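Local coordinates for rubber oxygenase (Streptomyces sp., PDB 5O1L), which cleaves the double bonds of poly(cis-1,4-isoprene) rubber oxidatively with O2, using a non-covalently bound b-type heme, at residues 51-55 with 220-225. Residues are numbered along the deposited sequence; the frame is centred on the assembly and turned at random. Where two conformers were deposited one is given.
Sequences PEYVW and IPISQA. With HEM (protoporphyrin IX containing Fe), chain C.
The indole of W55 lies against I220, whose CG2 methyl sits over the five-membered ring, 3.7 Å from its centroid. This is a CH-pi contact. In I220, CG1 stands beside the backbone N and CG2 anti to that N, which sets CG2 over the indole. W55 NE1 also donates to I220 O at 3.0 Å. That bond is bent, with an N-H...O angle of 133°. At the ring edge, W55 CD1 comes within 3.3 Å of P221 O. Replacing W55 by an alanine would probably leave I220 O without its indole donor and open a gap beside the I220 methyl.

Further along, the start of helix 224-244 meets the loop through backbone bonds and side-chain packing. Q224 N gives V54 O a nearly straight bond of 2.9 Å. A225 N bonds P51 O from above its carbonyl plane. V54 CG1 approaches Q224 CG at 3.5 Å, the two side chains set at an angle, and P51 CB lies against Q224 CB. The A225 methyl packs on P51 and E52. A water is bound by S223 OG, E52 O and E52 OE1, and OE1 also has a salt bridge to R147.

S223 is the helix N-cap, and its side chain caps a backbone N in the first turn. Beside it, the end of the I222 side chain leads off toward the heme, with CG1 3.7 Å from heme CAC. I222 also touches H198, the inferred axial ligand of the iron. The contact therefore joins the N-terminal loop to a capped helix start at the wall of the heme pocket in this all-helical oxygenase.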
loop_
_atom_site.group_PDB
_atom_site.type_symbol
_atom_site.label_atom_id
_atom_site.label_comp_id
_atom_site.label_asym_id
_atom_site.label_seq_id
_atom_site.Cartn_x
_atom_site.Cartn_y
_atom_site.Cartn_z
ATOM N N PRO A 51 4.172 -0.760 -19.297
ATOM C CA PRO A 51 3.405 -1.442 -18.267
ATOM C C PRO A 51 1.970 -0.982 -18.121
ATOM O O PRO A 51 1.198 -1.621 -17.386
ATOM C CB PRO A 51 4.206 -1.179 -17.012
ATOM C CG PRO A 51 4.880 0.129 -17.259
ATOM C CD PRO A 51 5.183 0.124 -18.725
ATOM N N GLU A 52 1.577 0.063 -18.853
ATOM C CA GLU A 52 0.148 0.408 -18.969
ATOM C C GLU A 52 -0.655 -0.696 -19.627
ATOM O O GLU A 52 -1.878 -0.731 -19.467
ATOM C CB GLU A 52 -0.032 1.754 -19.713
ATOM C CG GLU A 52 0.485 2.891 -18.883
ATOM C CD GLU A 52 -0.470 3.396 -17.844
ATOM O OE1 GLU A 52 -1.696 3.034 -17.934
ATOM O OE2 GLU A 52 -0.047 4.213 -16.992
ATOM N N TYR A 53 0.009 -1.570 -20.385
ATOM C CA TYR A 53 -0.658 -2.626 -21.131
ATOM C C TYR A 53 -0.202 -4.001 -20.786
ATOM O O TYR A 53 -0.199 -4.925 -21.578
ATOM C CB TYR A 53 -0.561 -2.338 -22.647
ATOM C CG TYR A 53 -1.170 -1.006 -23.037
ATOM C CD1 TYR A 53 -2.539 -0.897 -23.255
ATOM C CD2 TYR A 53 -0.403 0.121 -23.186
ATOM C CE1 TYR A 53 -3.113 0.279 -23.705
ATOM C CE2 TYR A 53 -0.947 1.317 -23.631
ATOM C CZ TYR A 53 -2.307 1.399 -23.866
ATOM O OH TYR A 53 -2.874 2.588 -24.280
ATOM N N VAL A 54 0.200 -4.130 -19.518
ATOM C CA VAL A 54 0.605 -5.398 -18.935
ATOM C C VAL A 54 -0.179 -5.561 -17.647
ATOM O O VAL A 54 -0.275 -4.641 -16.840
ATOM C CB VAL A 54 2.130 -5.463 -18.688
ATOM C CG1 VAL A 54 2.546 -6.780 -18.090
ATOM C CG2 VAL A 54 2.954 -5.152 -19.956
ATOM N N TRP A 55 -0.740 -6.742 -17.444
ATOM C CA TRP A 55 -1.537 -7.054 -16.243
ATOM C C TRP A 55 -0.848 -8.192 -15.531
ATOM O O TRP A 55 0.309 -8.045 -15.188
ATOM C CB TRP A 55 -3.000 -7.224 -16.635
ATOM C CG TRP A 55 -3.606 -5.933 -17.132
ATOM C CD1 TRP A 55 -4.227 -4.990 -16.384
ATOM C CD2 TRP A 55 -3.654 -5.460 -18.469
ATOM N NE1 TRP A 55 -4.630 -3.939 -17.154
ATOM C CE2 TRP A 55 -4.296 -4.208 -18.441
ATOM C CE3 TRP A 55 -3.198 -5.976 -19.706
ATOM C CZ2 TRP A 55 -4.514 -3.451 -19.606
ATOM C CZ3 TRP A 55 -3.425 -5.213 -20.852
ATOM C CH2 TRP A 55 -4.068 -3.989 -20.777
ATOM N N ILE A 220 -8.939 -2.950 -18.880
ATOM C CA ILE A 220 -8.807 -3.929 -17.807
ATOM C C ILE A 220 -8.141 -3.161 -16.655
ATOM O O ILE A 220 -7.165 -2.432 -16.912
ATOM C CB ILE A 220 -7.852 -5.053 -18.234
ATOM C CG1 ILE A 220 -8.322 -5.669 -19.588
ATOM C CG2 ILE A 220 -7.610 -6.069 -17.109
ATOM C CD1 ILE A 220 -7.432 -6.763 -20.088
ATOM N N PRO A 221 -8.654 -3.279 -15.446
ATOM C CA PRO A 221 -8.094 -2.479 -14.362
ATOM C C PRO A 221 -6.787 -3.123 -13.818
ATOM O O PRO A 221 -6.440 -4.255 -14.107
ATOM C CB PRO A 221 -9.154 -2.593 -13.278
ATOM C CG PRO A 221 -9.678 -3.965 -13.494
ATOM C CD PRO A 221 -9.760 -4.141 -14.985
ATOM N N ILE A 222 -6.136 -2.344 -12.977
ATOM C CA ILE A 222 -5.000 -2.799 -12.187
ATOM C C ILE A 222 -3.862 -3.263 -13.094
ATOM O O ILE A 222 -3.368 -4.400 -13.020
ATOM C CB ILE A 222 -5.335 -3.870 -11.107
ATOM C CG1 ILE A 222 -6.705 -3.699 -10.462
ATOM C CG2 ILE A 222 -4.235 -3.845 -10.033
ATOM C CD1 ILE A 222 -7.036 -4.764 -9.477
ATOM N N SER A 223 -3.421 -2.380 -13.959
ATOM C CA SER A 223 -2.223 -2.685 -14.760
ATOM C C SER A 223 -0.972 -2.664 -13.871
ATOM O O SER A 223 -1.021 -2.186 -12.732
ATOM C CB SER A 223 -2.043 -1.656 -15.889
ATOM O OG SER A 223 -1.711 -0.404 -15.343
ATOM N N GLN A 224 0.118 -3.208 -14.379
ATOM C CA GLN A 224 1.434 -3.153 -13.714
ATOM C C GLN A 224 1.757 -1.707 -13.359
ATOM O O GLN A 224 2.302 -1.422 -12.279
ATOM C CB GLN A 224 2.530 -3.690 -14.638
ATOM C CG GLN A 224 2.423 -5.187 -14.946
ATOM C CD GLN A 224 3.044 -6.044 -13.905
ATOM O OE1 GLN A 224 2.503 -7.120 -13.550
ATOM N NE2 GLN A 224 4.120 -5.583 -13.341
ATOM N N ALA A 225 1.524 -0.798 -14.310
ATOM C CA ALA A 225 1.788 0.627 -14.072
ATOM C C ALA A 225 0.958 1.134 -12.899
ATOM O O ALA A 225 1.460 1.868 -12.028
ATOM C CB ALA A 225 1.518 1.452 -15.347
HETATM C CHA HEM C . -7.672 -5.873 -3.137
HETATM C CHB HEM C . -3.260 -4.696 -1.833
HETATM C CHC HEM C . -2.767 -2.116 -5.836
HETATM C CHD HEM C . -7.473 -2.490 -6.550
HETATM C C1A HEM C . -6.479 -5.784 -2.513
HETATM C C2A HEM C . -6.207 -6.512 -1.295
HETATM C C3A HEM C . -4.978 -6.146 -0.906
HETATM C C4A HEM C . -4.457 -5.271 -1.853
HETATM C CMA HEM C . -4.309 -6.642 0.353
HETATM C CAA HEM C . -7.132 -7.499 -0.541
HETATM C CBA HEM C . -8.097 -6.715 0.369
HETATM C CGA HEM C . -8.662 -7.629 1.394
HETATM O O1A HEM C . -9.580 -8.337 0.962
HETATM O O2A HEM C . -8.169 -7.643 2.588
HETATM C C1B HEM C . -2.720 -3.909 -2.845
HETATM C C2B HEM C . -1.387 -3.417 -2.799
HETATM C C3B HEM C . -1.190 -2.712 -3.902
HETATM C C4B HEM C . -2.436 -2.725 -4.653
HETATM C CMB HEM C . -0.356 -3.659 -1.715
HETATM C CAB HEM C . -0.065 -2.038 -4.500
HETATM C CBB HEM C . 1.261 -1.945 -3.973
HETATM C C1C HEM C . -4.025 -1.985 -6.406
HETATM C C2C HEM C . -4.293 -1.054 -7.487
HETATM C C3C HEM C . -5.628 -1.204 -7.678
HETATM C C4C HEM C . -6.112 -2.131 -6.671
HETATM C CMC HEM C . -3.286 -0.254 -8.262
HETATM C CAC HEM C . -6.473 -0.497 -8.653
HETATM C CBC HEM C . -6.123 0.325 -9.719
HETATM C C1D HEM C . -7.926 -3.438 -5.669
HETATM C C2D HEM C . -9.318 -3.930 -5.640
HETATM C C3D HEM C . -9.394 -4.866 -4.700
HETATM C C4D HEM C . -8.040 -5.001 -4.158
HETATM C CMD HEM C . -10.385 -3.347 -6.488
HETATM C CAD HEM C . -10.653 -5.653 -4.262
HETATM C CBD HEM C . -11.370 -4.810 -3.215
HETATM C CGD HEM C . -12.664 -5.527 -2.816
HETATM O O1D HEM C . -12.768 -5.881 -1.620
HETATM O O2D HEM C . -13.603 -5.772 -3.621
HETATM N NA HEM C . -5.388 -5.054 -2.861
HETATM N NB HEM C . -3.291 -3.435 -3.961
HETATM N NC HEM C . -5.121 -2.614 -5.887
HETATM N ND HEM C . -7.176 -4.172 -4.811
HETATM FE FE HEM C . -5.251 -3.838 -4.407
HETATM O O HOH W 1 -2.843 0.822 -17.382
#